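Local atomic coordinates of type II 3-hydroxyacyl-CoA dehydrogenase (PDB entry 1UAY), a protein that probably catalyses the NAD-dependent oxidation of 3-hydroxyacyl-CoA to 3-ketoacyl-CoA in fatty acid beta-oxidation, as a member of the short-chain dehydrogenase family. Residues A[66-74]-A[122-133]; A[109-117]-A[162-173]. All coordinates share one frame; numbering follows the deposited sequence.

How the contacts relate
The two contacts interlock along the chain: strand 67-72, helix 91-116, strand 128-133, helix 146-166 and strand 171-178 follow in that order. Contact 1 pairs neighbouring strands of the central parallel sheet. Contact 2 packs helix 91-116 against helix 146-166 and strand 171-178, on one face of the same sheet. Their centres are about 9 Å apart. They meet where Arg127 N lies 2.7 Å from Gly170 O, a probable hydrogen bond, and Arg127 NH1 lies 2.8 Å from Trp169 O, another one. The adenosine site lies at the C-terminal end of strand 67-72 in contact 1; contact 2 contributes none of the pocket residues.

Contact 1: A[66-74]-A[122-133]; sequences PLFAVVSAA and DAEGQRGVIVNT. With ADN (adenosine), chain C.
The Phe68 ring lies against the start of strand 128-133. Gly128 CA sits over one face, 4.1 Å from the ring centroid, in a CH-pi contact. Gln126 NE2 comes in at the edge, 3.8 Å from Phe68 CZ. Val129 CG2 packs alongside CE2. With CG anti to the backbone N (chi1 -176°), the ring reaches across to these partners. Arg3 adds a cation-pi contact.

A second shell fixes the loop before the strand. Gln126 NE2 gives a hydrogen bond to Asp122 OD2, 2.9 Å, on the syn lone pair. Asp122 OD1 accepts from Glu124 N and Gln126 N, from opposite faces of the carboxylate; the first bond makes an Asx turn. Gln126 OE1 is taken by Arg172.

Beyond Phe68 the strands run parallel. Their backbones exchange bonds, the straightest from Val131 N to Val70 O at 2.8 Å and 176°. Ala69, Val71 and Val129 face helix 210-222. Val70, Ser72 and Asn132 face helix 91-116. There a water accepts from Ser72 OG at 2.6 Å and donates to Asn132 OD1 at 2.6 Å, bridging the two polar side chains. At the strand ends Thr133 OG1 donates to Ser72 O, 2.7 Å away and tilted 28° from the carbonyl plane. Tyr213 OH is hydrogen-bonded to the same hydroxyl.

Just past the strand, Ala73 O accepts from adenosine O5' at 2.8 Å, and the Ala74 methyl touches the purine. Ser72, Ala73, Ala74 and Gly75 correspond to the NNAG motif of short-chain dehydrogenases. The paired strands, joined through helix 91-116, form a beta-alpha-beta crossover of the Rossmann fold, with the nucleoside at their C-terminal side.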
loop_
_atom_site.group_PDB
_atom_site.type_symbol
_atom_site.label_atom_id
_atom_site.label_comp_id
_atom_site.label_asym_id
_atom_site.label_seq_id
_atom_site.Cartn_x
_atom_site.Cartn_y
_atom_site.Cartn_z
ATOM N N PRO A 66 -1.437 -26.176 -26.191
ATOM C CA PRO A 66 -2.357 -25.449 -25.309
ATOM C C PRO A 66 -1.667 -24.253 -24.649
ATOM O O PRO A 66 -0.581 -24.385 -24.080
ATOM C CB PRO A 66 -2.783 -26.516 -24.305
ATOM C CG PRO A 66 -2.715 -27.780 -25.118
ATOM C CD PRO A 66 -1.416 -27.613 -25.863
ATOM N N LEU A 67 -2.303 -23.091 -24.744
ATOM C CA LEU A 67 -1.756 -21.856 -24.184
ATOM C C LEU A 67 -1.834 -21.836 -22.663
ATOM O O LEU A 67 -2.922 -21.848 -22.092
ATOM C CB LEU A 67 -2.501 -20.646 -24.752
ATOM C CG LEU A 67 -2.064 -19.269 -24.244
ATOM C CD1 LEU A 67 -0.589 -19.040 -24.560
ATOM C CD2 LEU A 67 -2.925 -18.193 -24.893
ATOM N N PHE A 68 -0.673 -21.783 -22.016
ATOM C CA PHE A 68 -0.606 -21.783 -20.560
ATOM C C PHE A 68 -0.062 -20.483 -19.974
ATOM O O PHE A 68 -0.640 -19.931 -19.036
ATOM C CB PHE A 68 0.270 -22.948 -20.084
ATOM C CG PHE A 68 0.319 -23.098 -18.588
ATOM C CD1 PHE A 68 -0.635 -23.857 -17.923
ATOM C CD2 PHE A 68 1.307 -22.463 -17.843
ATOM C CE1 PHE A 68 -0.610 -23.983 -16.535
ATOM C CE2 PHE A 68 1.342 -22.580 -16.454
ATOM C CZ PHE A 68 0.382 -23.342 -15.800
ATOM N N ALA A 69 1.046 -19.992 -20.523
ATOM C CA ALA A 69 1.674 -18.781 -20.009
ATOM C C ALA A 69 1.488 -17.573 -20.901
ATOM O O ALA A 69 1.774 -17.618 -22.097
ATOM C CB ALA A 69 3.164 -19.026 -19.787
ATOM N N VAL A 70 1.003 -16.489 -20.307
ATOM C CA VAL A 70 0.801 -15.243 -21.028
ATOM C C VAL A 70 1.548 -14.169 -20.254
ATOM O O VAL A 70 1.329 -13.988 -19.054
ATOM C CB VAL A 70 -0.693 -14.864 -21.105
ATOM C CG1 VAL A 70 -0.859 -13.556 -21.866
ATOM C CG2 VAL A 70 -1.477 -15.976 -21.780
ATOM N N VAL A 71 2.448 -13.475 -20.940
ATOM C CA VAL A 71 3.227 -12.416 -20.316
ATOM C C VAL A 71 3.035 -11.116 -21.082
ATOM O O VAL A 71 3.423 -11.018 -22.252
ATOM C CB VAL A 71 4.733 -12.760 -20.313
ATOM C CG1 VAL A 71 5.517 -11.662 -19.608
ATOM C CG2 VAL A 71 4.963 -14.105 -19.638
ATOM N N SER A 72 2.416 -10.128 -20.438
ATOM C CA SER A 72 2.213 -8.822 -21.064
ATOM C C SER A 72 3.385 -7.932 -20.689
ATOM O O SER A 72 3.487 -7.471 -19.550
ATOM C CB SER A 72 0.910 -8.169 -20.588
ATOM O OG SER A 72 -0.163 -8.458 -21.468
ATOM N N ALA A 73 4.274 -7.698 -21.644
ATOM C CA ALA A 73 5.438 -6.864 -21.389
ATOM C C ALA A 73 5.567 -5.749 -22.416
ATOM O O ALA A 73 6.589 -5.068 -22.475
ATOM C CB ALA A 73 6.698 -7.720 -21.377
ATOM N N ALA A 74 4.533 -5.567 -23.230
ATOM C CA ALA A 74 4.542 -4.514 -24.235
ATOM C C ALA A 74 4.162 -3.218 -23.548
ATOM O O ALA A 74 3.257 -3.188 -22.713
ATOM C CB ALA A 74 3.541 -4.823 -25.337
ATOM N N ASP A 122 -4.119 -28.624 -15.218
ATOM C CA ASP A 122 -2.972 -29.453 -14.880
ATOM C C ASP A 122 -3.215 -30.061 -13.505
ATOM O O ASP A 122 -4.312 -29.946 -12.960
ATOM C CB ASP A 122 -1.663 -28.646 -14.892
ATOM C CG ASP A 122 -1.638 -27.521 -13.866
ATOM O OD1 ASP A 122 -2.445 -27.539 -12.913
ATOM O OD2 ASP A 122 -0.784 -26.622 -14.014
ATOM N N ALA A 123 -2.193 -30.706 -12.952
ATOM C CA ALA A 123 -2.307 -31.351 -11.648
ATOM C C ALA A 123 -2.677 -30.384 -10.527
ATOM O O ALA A 123 -3.219 -30.796 -9.500
ATOM C CB ALA A 123 -1.003 -32.065 -11.311
ATOM N N GLU A 124 -2.391 -29.102 -10.726
ATOM C CA GLU A 124 -2.693 -28.082 -9.725
ATOM C C GLU A 124 -4.052 -27.423 -9.960
ATOM O O GLU A 124 -4.465 -26.551 -9.194
ATOM C CB GLU A 124 -1.606 -27.003 -9.730
ATOM C CG GLU A 124 -0.206 -27.509 -9.418
ATOM C CD GLU A 124 -0.101 -28.114 -8.034
ATOM O OE1 GLU A 124 -0.480 -27.436 -7.057
ATOM O OE2 GLU A 124 0.366 -29.268 -7.921
ATOM N N GLY A 125 -4.741 -27.839 -11.019
ATOM C CA GLY A 125 -6.041 -27.270 -11.335
ATOM C C GLY A 125 -5.916 -26.000 -12.157
ATOM O O GLY A 125 -6.896 -25.284 -12.374
ATOM N N GLN A 126 -4.704 -25.736 -12.634
ATOM C CA GLN A 126 -4.428 -24.543 -13.420
ATOM C C GLN A 126 -4.654 -24.710 -14.913
ATOM O O GLN A 126 -4.202 -25.685 -15.516
ATOM C CB GLN A 126 -2.976 -24.099 -13.218
ATOM C CG GLN A 126 -2.582 -23.836 -11.780
ATOM C CD GLN A 126 -1.105 -23.520 -11.630
ATOM O OE1 GLN A 126 -0.735 -22.529 -11.005
ATOM N NE2 GLN A 126 -0.253 -24.366 -12.198
ATOM N N ARG A 127 -5.356 -23.752 -15.505
ATOM C CA ARG A 127 -5.589 -23.749 -16.942
ATOM C C ARG A 127 -4.573 -22.799 -17.573
ATOM O O ARG A 127 -4.296 -22.876 -18.765
ATOM C CB ARG A 127 -7.007 -23.279 -17.268
ATOM C CG ARG A 127 -8.078 -24.321 -16.990
ATOM C CD ARG A 127 -9.371 -23.975 -17.702
ATOM N NE ARG A 127 -10.366 -25.039 -17.574
ATOM C CZ ARG A 127 -11.109 -25.242 -16.492
ATOM N NH1 ARG A 127 -10.975 -24.452 -15.437
ATOM N NH2 ARG A 127 -11.980 -26.241 -16.460
ATOM N N GLY A 128 -4.013 -21.914 -16.755
ATOM C CA GLY A 128 -3.035 -20.968 -17.259
ATOM C C GLY A 128 -2.677 -19.899 -16.245
ATOM O O GLY A 128 -3.247 -19.837 -15.153
ATOM N N VAL A 129 -1.721 -19.053 -16.618
ATOM C CA VAL A 129 -1.258 -17.975 -15.758
ATOM C C VAL A 129 -0.967 -16.753 -16.615
ATOM O O VAL A 129 -0.266 -16.844 -17.625
ATOM C CB VAL A 129 0.032 -18.379 -15.007
ATOM C CG1 VAL A 129 0.474 -17.253 -14.075
ATOM C CG2 VAL A 129 -0.201 -19.666 -14.223
ATOM N N ILE A 130 -1.521 -15.616 -16.210
ATOM C CA ILE A 130 -1.326 -14.363 -16.924
ATOM C C ILE A 130 -0.502 -13.431 -16.044
ATOM O O ILE A 130 -0.897 -13.099 -14.926
ATOM C CB ILE A 130 -2.683 -13.717 -17.273
ATOM C CG1 ILE A 130 -3.492 -14.686 -18.145
ATOM C CG2 ILE A 130 -2.468 -12.385 -17.995
ATOM C CD1 ILE A 130 -4.878 -14.195 -18.516
ATOM N N VAL A 131 0.662 -13.033 -16.546
ATOM C CA VAL A 131 1.559 -12.152 -15.811
ATOM C C VAL A 131 1.639 -10.806 -16.510
ATOM O O VAL A 131 2.064 -10.721 -17.668
ATOM C CB VAL A 131 2.981 -12.746 -15.730
ATOM C CG1 VAL A 131 3.880 -11.853 -14.880
ATOM C CG2 VAL A 131 2.919 -14.152 -15.153
ATOM N N ASN A 132 1.209 -9.761 -15.814
ATOM C CA ASN A 132 1.247 -8.419 -16.373
ATOM C C ASN A 132 2.452 -7.669 -15.834
ATOM O O ASN A 132 3.043 -8.061 -14.826
ATOM C CB ASN A 132 -0.039 -7.661 -16.041
ATOM C CG ASN A 132 -1.268 -8.312 -16.649
ATOM O OD1 ASN A 132 -1.193 -8.924 -17.713
ATOM N ND2 ASN A 132 -2.407 -8.160 -15.991
ATOM N N THR A 133 2.814 -6.588 -16.514
ATOM C CA THR A 133 3.958 -5.793 -16.114
ATOM C C THR A 133 3.552 -4.356 -15.847
ATOM O O THR A 133 3.076 -3.652 -16.739
ATOM C CB THR A 133 5.044 -5.808 -17.210
ATOM O OG1 THR A 133 5.326 -7.162 -17.583
ATOM C CG2 THR A 133 6.323 -5.159 -16.703
HETATM O "O5'" ADN C . 7.959 -3.163 -23.998
HETATM C "C5'" ADN C . 8.837 -2.853 -25.084
HETATM C "C4'" ADN C . 8.407 -3.785 -26.242
HETATM O "O4'" ADN C . 7.060 -3.236 -26.416
HETATM C "C3'" ADN C . 9.152 -3.261 -27.483
HETATM O "O3'" ADN C . 9.768 -4.440 -28.050
HETATM C "C2'" ADN C . 8.101 -2.664 -28.444
HETATM O "O2'" ADN C . 8.305 -2.888 -29.839
HETATM C "C1'" ADN C . 6.813 -3.202 -27.803
HETATM N N9 ADN C . 5.563 -2.470 -28.078
HETATM C C8 ADN C . 5.321 -1.091 -27.841
HETATM N N7 ADN C . 4.120 -0.685 -28.147
HETATM C C5 ADN C . 3.494 -1.845 -28.612
HETATM C C6 ADN C . 2.152 -2.136 -29.111
HETATM N N6 ADN C . 1.204 -1.201 -29.210
HETATM N N1 ADN C . 1.861 -3.447 -29.502
HETATM C C2 ADN C . 2.817 -4.432 -29.415
HETATM N N3 ADN C . 4.107 -4.272 -28.958
HETATM C C4 ADN C . 4.375 -2.959 -28.578
HETATM O O HOH W 1 -2.318 -9.087 -20.084
#

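Contact 2: A[109-117]-A[162-173]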
loop_
_atom_site.group_PDB
_atom_site.type_symbol
_atom_site.label_atom_id
_atom_site.label_comp_id
_atom_site.label_asym_id
_atom_site.label_seq_id
_atom_site.Cartn_x
_atom_site.Cartn_y
_atom_site.Cartn_z
ATOM N N LEU A 109 -5.266 -9.677 -21.650
ATOM C CA LEU A 109 -5.822 -10.481 -20.573
ATOM C C LEU A 109 -7.188 -11.079 -20.904
ATOM O O LEU A 109 -7.400 -12.284 -20.735
ATOM C CB LEU A 109 -5.908 -9.647 -19.293
ATOM C CG LEU A 109 -6.378 -10.380 -18.032
ATOM C CD1 LEU A 109 -5.665 -9.805 -16.818
ATOM C CD2 LEU A 109 -7.883 -10.268 -17.897
ATOM N N ARG A 110 -8.113 -10.253 -21.384
ATOM C CA ARG A 110 -9.456 -10.741 -21.698
ATOM C C ARG A 110 -9.470 -11.755 -22.843
ATOM O O ARG A 110 -10.194 -12.752 -22.785
ATOM C CB ARG A 110 -10.388 -9.565 -22.036
ATOM C CG ARG A 110 -10.165 -8.981 -23.419
ATOM C CD ARG A 110 -10.934 -7.686 -23.680
ATOM N NE ARG A 110 -10.688 -7.255 -25.055
ATOM C CZ ARG A 110 -11.535 -7.421 -26.067
ATOM N NH1 ARG A 110 -12.717 -7.992 -25.875
ATOM N NH2 ARG A 110 -11.171 -7.065 -27.291
ATOM N N LEU A 111 -8.666 -11.507 -23.872
ATOM C CA LEU A 111 -8.623 -12.391 -25.031
ATOM C C LEU A 111 -7.908 -13.704 -24.744
ATOM O O LEU A 111 -8.366 -14.771 -25.163
ATOM C CB LEU A 111 -7.976 -11.663 -26.215
ATOM C CG LEU A 111 -8.797 -10.470 -26.718
ATOM C CD1 LEU A 111 -8.030 -9.732 -27.798
ATOM C CD2 LEU A 111 -10.144 -10.950 -27.251
ATOM N N ALA A 112 -6.795 -13.640 -24.023
ATOM C CA ALA A 112 -6.068 -14.857 -23.689
ATOM C C ALA A 112 -6.905 -15.695 -22.722
ATOM O O ALA A 112 -7.049 -16.904 -22.899
ATOM C CB ALA A 112 -4.716 -14.516 -23.063
ATOM N N ALA A 113 -7.473 -15.054 -21.706
ATOM C CA ALA A 113 -8.278 -15.783 -20.733
ATOM C C ALA A 113 -9.463 -16.491 -21.390
ATOM O O ALA A 113 -9.738 -17.653 -21.087
ATOM C CB ALA A 113 -8.763 -14.841 -19.636
ATOM N N TRP A 114 -10.160 -15.805 -22.292
ATOM C CA TRP A 114 -11.300 -16.416 -22.969
ATOM C C TRP A 114 -10.844 -17.643 -23.759
ATOM O O TRP A 114 -11.496 -18.689 -23.733
ATOM C CB TRP A 114 -11.977 -15.395 -23.899
ATOM C CG TRP A 114 -13.155 -15.941 -24.663
ATOM C CD1 TRP A 114 -13.188 -16.278 -25.987
ATOM C CD2 TRP A 114 -14.456 -16.243 -24.142
ATOM N NE1 TRP A 114 -14.426 -16.773 -26.322
ATOM C CE2 TRP A 114 -15.224 -16.763 -25.208
ATOM C CE3 TRP A 114 -15.046 -16.127 -22.877
ATOM C CZ2 TRP A 114 -16.557 -17.167 -25.047
ATOM C CZ3 TRP A 114 -16.371 -16.530 -22.718
ATOM C CH2 TRP A 114 -17.109 -17.043 -23.798
ATOM N N ALA A 115 -9.711 -17.521 -24.445
ATOM C CA ALA A 115 -9.177 -18.618 -25.249
ATOM C C ALA A 115 -8.671 -19.806 -24.431
ATOM O O ALA A 115 -8.675 -20.942 -24.912
ATOM C CB ALA A 115 -8.059 -18.095 -26.147
ATOM N N MET A 116 -8.242 -19.544 -23.199
ATOM C CA MET A 116 -7.708 -20.588 -22.324
ATOM C C MET A 116 -8.752 -21.220 -21.408
ATOM O O MET A 116 -8.473 -22.223 -20.751
ATOM C CB MET A 116 -6.602 -20.016 -21.424
ATOM C CG MET A 116 -5.302 -19.635 -22.115
ATOM S SD MET A 116 -3.973 -19.309 -20.920
ATOM C CE MET A 116 -4.472 -17.711 -20.286
ATOM N N ARG A 117 -9.952 -20.652 -21.379
ATOM C CA ARG A 117 -10.990 -21.114 -20.461
ATOM C C ARG A 117 -11.407 -22.578 -20.504
ATOM O O ARG A 117 -11.936 -23.089 -19.517
ATOM C CB ARG A 117 -12.227 -20.223 -20.586
ATOM C CG ARG A 117 -13.130 -20.552 -21.752
ATOM C CD ARG A 117 -14.252 -19.534 -21.864
ATOM N NE ARG A 117 -15.280 -19.963 -22.806
ATOM C CZ ARG A 117 -15.095 -20.090 -24.115
ATOM N NH1 ARG A 117 -13.915 -19.812 -24.656
ATOM N NH2 ARG A 117 -16.088 -20.516 -24.881
ATOM N N ALA A 162 -9.288 -9.266 -11.469
ATOM C CA ALA A 162 -9.080 -10.244 -12.531
ATOM C C ALA A 162 -8.796 -11.614 -11.917
ATOM O O ALA A 162 -9.405 -12.610 -12.307
ATOM C CB ALA A 162 -7.922 -9.815 -13.433
ATOM N N ALA A 163 -7.881 -11.664 -10.949
ATOM C CA ALA A 163 -7.545 -12.930 -10.299
ATOM C C ALA A 163 -8.754 -13.521 -9.584
ATOM O O ALA A 163 -8.973 -14.731 -9.616
ATOM C CB ALA A 163 -6.393 -12.733 -9.308
ATOM N N ARG A 164 -9.544 -12.669 -8.941
ATOM C CA ARG A 164 -10.722 -13.139 -8.225
ATOM C C ARG A 164 -11.705 -13.846 -9.146
ATOM O O ARG A 164 -12.240 -14.896 -8.796
ATOM C CB ARG A 164 -11.402 -11.968 -7.524
ATOM C CG ARG A 164 -10.691 -11.555 -6.251
ATOM C CD ARG A 164 -11.248 -10.263 -5.687
ATOM N NE ARG A 164 -10.936 -10.138 -4.268
ATOM C CZ ARG A 164 -11.341 -9.135 -3.495
ATOM N NH1 ARG A 164 -12.064 -8.143 -4.004
ATOM N NH2 ARG A 164 -11.068 -9.155 -2.200
ATOM N N GLU A 165 -11.941 -13.283 -10.324
ATOM C CA GLU A 165 -12.872 -13.900 -11.259
ATOM C C GLU A 165 -12.278 -15.115 -11.959
ATOM O O GLU A 165 -12.911 -16.174 -12.032
ATOM C CB GLU A 165 -13.315 -12.899 -12.323
ATOM C CG GLU A 165 -14.371 -13.465 -13.263
ATOM C CD GLU A 165 -14.587 -12.609 -14.491
ATOM O OE1 GLU A 165 -14.423 -11.376 -14.390
ATOM O OE2 GLU A 165 -14.936 -13.169 -15.552
ATOM N N LEU A 166 -11.062 -14.971 -12.469
ATOM C CA LEU A 166 -10.435 -16.061 -13.196
ATOM C C LEU A 166 -10.078 -17.257 -12.323
ATOM O O LEU A 166 -9.782 -18.337 -12.830
ATOM C CB LEU A 166 -9.214 -15.538 -13.963
ATOM C CG LEU A 166 -9.589 -14.510 -15.043
ATOM C CD1 LEU A 166 -8.345 -14.076 -15.804
ATOM C CD2 LEU A 166 -10.614 -15.109 -16.000
ATOM N N ALA A 167 -10.119 -17.067 -11.009
ATOM C CA ALA A 167 -9.835 -18.152 -10.075
ATOM C C ALA A 167 -10.793 -19.312 -10.342
ATOM O O ALA A 167 -10.404 -20.477 -10.261
ATOM C CB ALA A 167 -10.000 -17.663 -8.639
ATOM N N GLY A 168 -12.042 -18.981 -10.661
ATOM C CA GLY A 168 -13.038 -20.002 -10.936
ATOM C C GLY A 168 -12.693 -20.830 -12.159
ATOM O O GLY A 168 -13.146 -21.969 -12.294
ATOM N N TRP A 169 -11.894 -20.253 -13.052
ATOM C CA TRP A 169 -11.478 -20.930 -14.274
ATOM C C TRP A 169 -10.087 -21.540 -14.149
ATOM O O TRP A 169 -9.565 -22.103 -15.111
ATOM C CB TRP A 169 -11.482 -19.956 -15.457
ATOM C CG TRP A 169 -12.809 -19.308 -15.734
ATOM C CD1 TRP A 169 -13.300 -18.162 -15.175
ATOM C CD2 TRP A 169 -13.808 -19.766 -16.653
ATOM N NE1 TRP A 169 -14.541 -17.877 -15.694
ATOM C CE2 TRP A 169 -14.877 -18.846 -16.603
ATOM C CE3 TRP A 169 -13.900 -20.868 -17.516
ATOM C CZ2 TRP A 169 -16.030 -18.993 -17.384
ATOM C CZ3 TRP A 169 -15.048 -21.014 -18.292
ATOM C CH2 TRP A 169 -16.096 -20.080 -18.220
ATOM N N GLY A 170 -9.479 -21.422 -12.972
ATOM C CA GLY A 170 -8.149 -21.966 -12.776
ATOM C C GLY A 170 -7.067 -21.153 -13.468
ATOM O O GLY A 170 -6.020 -21.686 -13.836
ATOM N N ILE A 171 -7.312 -19.861 -13.659
ATOM C CA ILE A 171 -6.325 -19.001 -14.303
ATOM C C ILE A 171 -5.844 -17.951 -13.307
ATOM O O ILE A 171 -6.641 -17.190 -12.759
ATOM C CB ILE A 171 -6.915 -18.300 -15.550
ATOM C CG1 ILE A 171 -7.289 -19.353 -16.599
ATOM C CG2 ILE A 171 -5.894 -17.314 -16.136
ATOM C CD1 ILE A 171 -8.119 -18.813 -17.742
ATOM N N ARG A 172 -4.542 -17.937 -13.057
ATOM C CA ARG A 172 -3.954 -16.976 -12.132
ATOM C C ARG A 172 -3.585 -15.682 -12.843
ATOM O O ARG A 172 -3.325 -15.675 -14.046
ATOM C CB ARG A 172 -2.696 -17.556 -11.473
ATOM C CG ARG A 172 -2.958 -18.660 -10.466
ATOM C CD ARG A 172 -1.709 -18.975 -9.657
ATOM N NE ARG A 172 -0.755 -19.830 -10.365
ATOM C CZ ARG A 172 0.525 -19.529 -10.572
ATOM N NH1 ARG A 172 1.027 -18.379 -10.143
ATOM N NH2 ARG A 172 1.319 -20.401 -11.183
ATOM N N VAL A 173 -3.582 -14.589 -12.088
ATOM C CA VAL A 173 -3.209 -13.281 -12.615
ATOM C C VAL A 173 -2.278 -12.642 -11.595
ATOM O O VAL A 173 -2.651 -12.431 -10.440
ATOM C CB VAL A 173 -4.431 -12.356 -12.832
ATOM C CG1 VAL A 173 -3.979 -11.033 -13.450
ATOM C CG2 VAL A 173 -5.440 -13.032 -13.739
#
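Leu166 O is gripped by two backbone donors, Trp169 N at 2.9 Å and Ile171 N at 3.0 Å. They reach it from opposite faces of the carbonyl plane. Gly170, with positive phi, is the C-prime residue of this Schellman motif, and Gly170 N bonds to Ala167 O. The turn closes helix 146-166 and leads into strand 171-178. Leu166 and Ile171 meet helix 91-116, and Trp169 meets Arg117 just after it.

The side chains meet by apolar packing. Leu166 puts both methyls on the Ala113 methyl, CD1 at 3.9 Å from Ala113 CB. Ile171 CD1 touches Met116 CB and lies 3.9 Å from Ala113 O. One turn earlier, Leu109 CD1 abuts both Ala162 CB and Val173 CG1, 4.0 Å from the latter; the Leu109 and Val173 side chains cross at about a right angle.

This is the Rossmann arrangement of helices side by side on one face of the sheet; segments 109-116 and 162-166 run nearly parallel, 14° apart. In short-chain dehydrogenases such helices commonly build a subunit interface. Here Glu165 bonds to backbone N atoms of Ile82 and Leu83 of the third subunit.

At the C-terminal end of helix 91-116, Arg117 runs alongside the Trp169 ring, its CB 3.6 Å from CE3. CG stands between the backbone N and the carbonyl carbon (chi1 81°), and the extended chain carries CD past CZ3 and CH2. One face of the guanidinium lies over Trp114 CZ2, with NH1 above the indole toward its rim. NH1 donates in the guanidinium plane to Trp114 O at 2.8 Å.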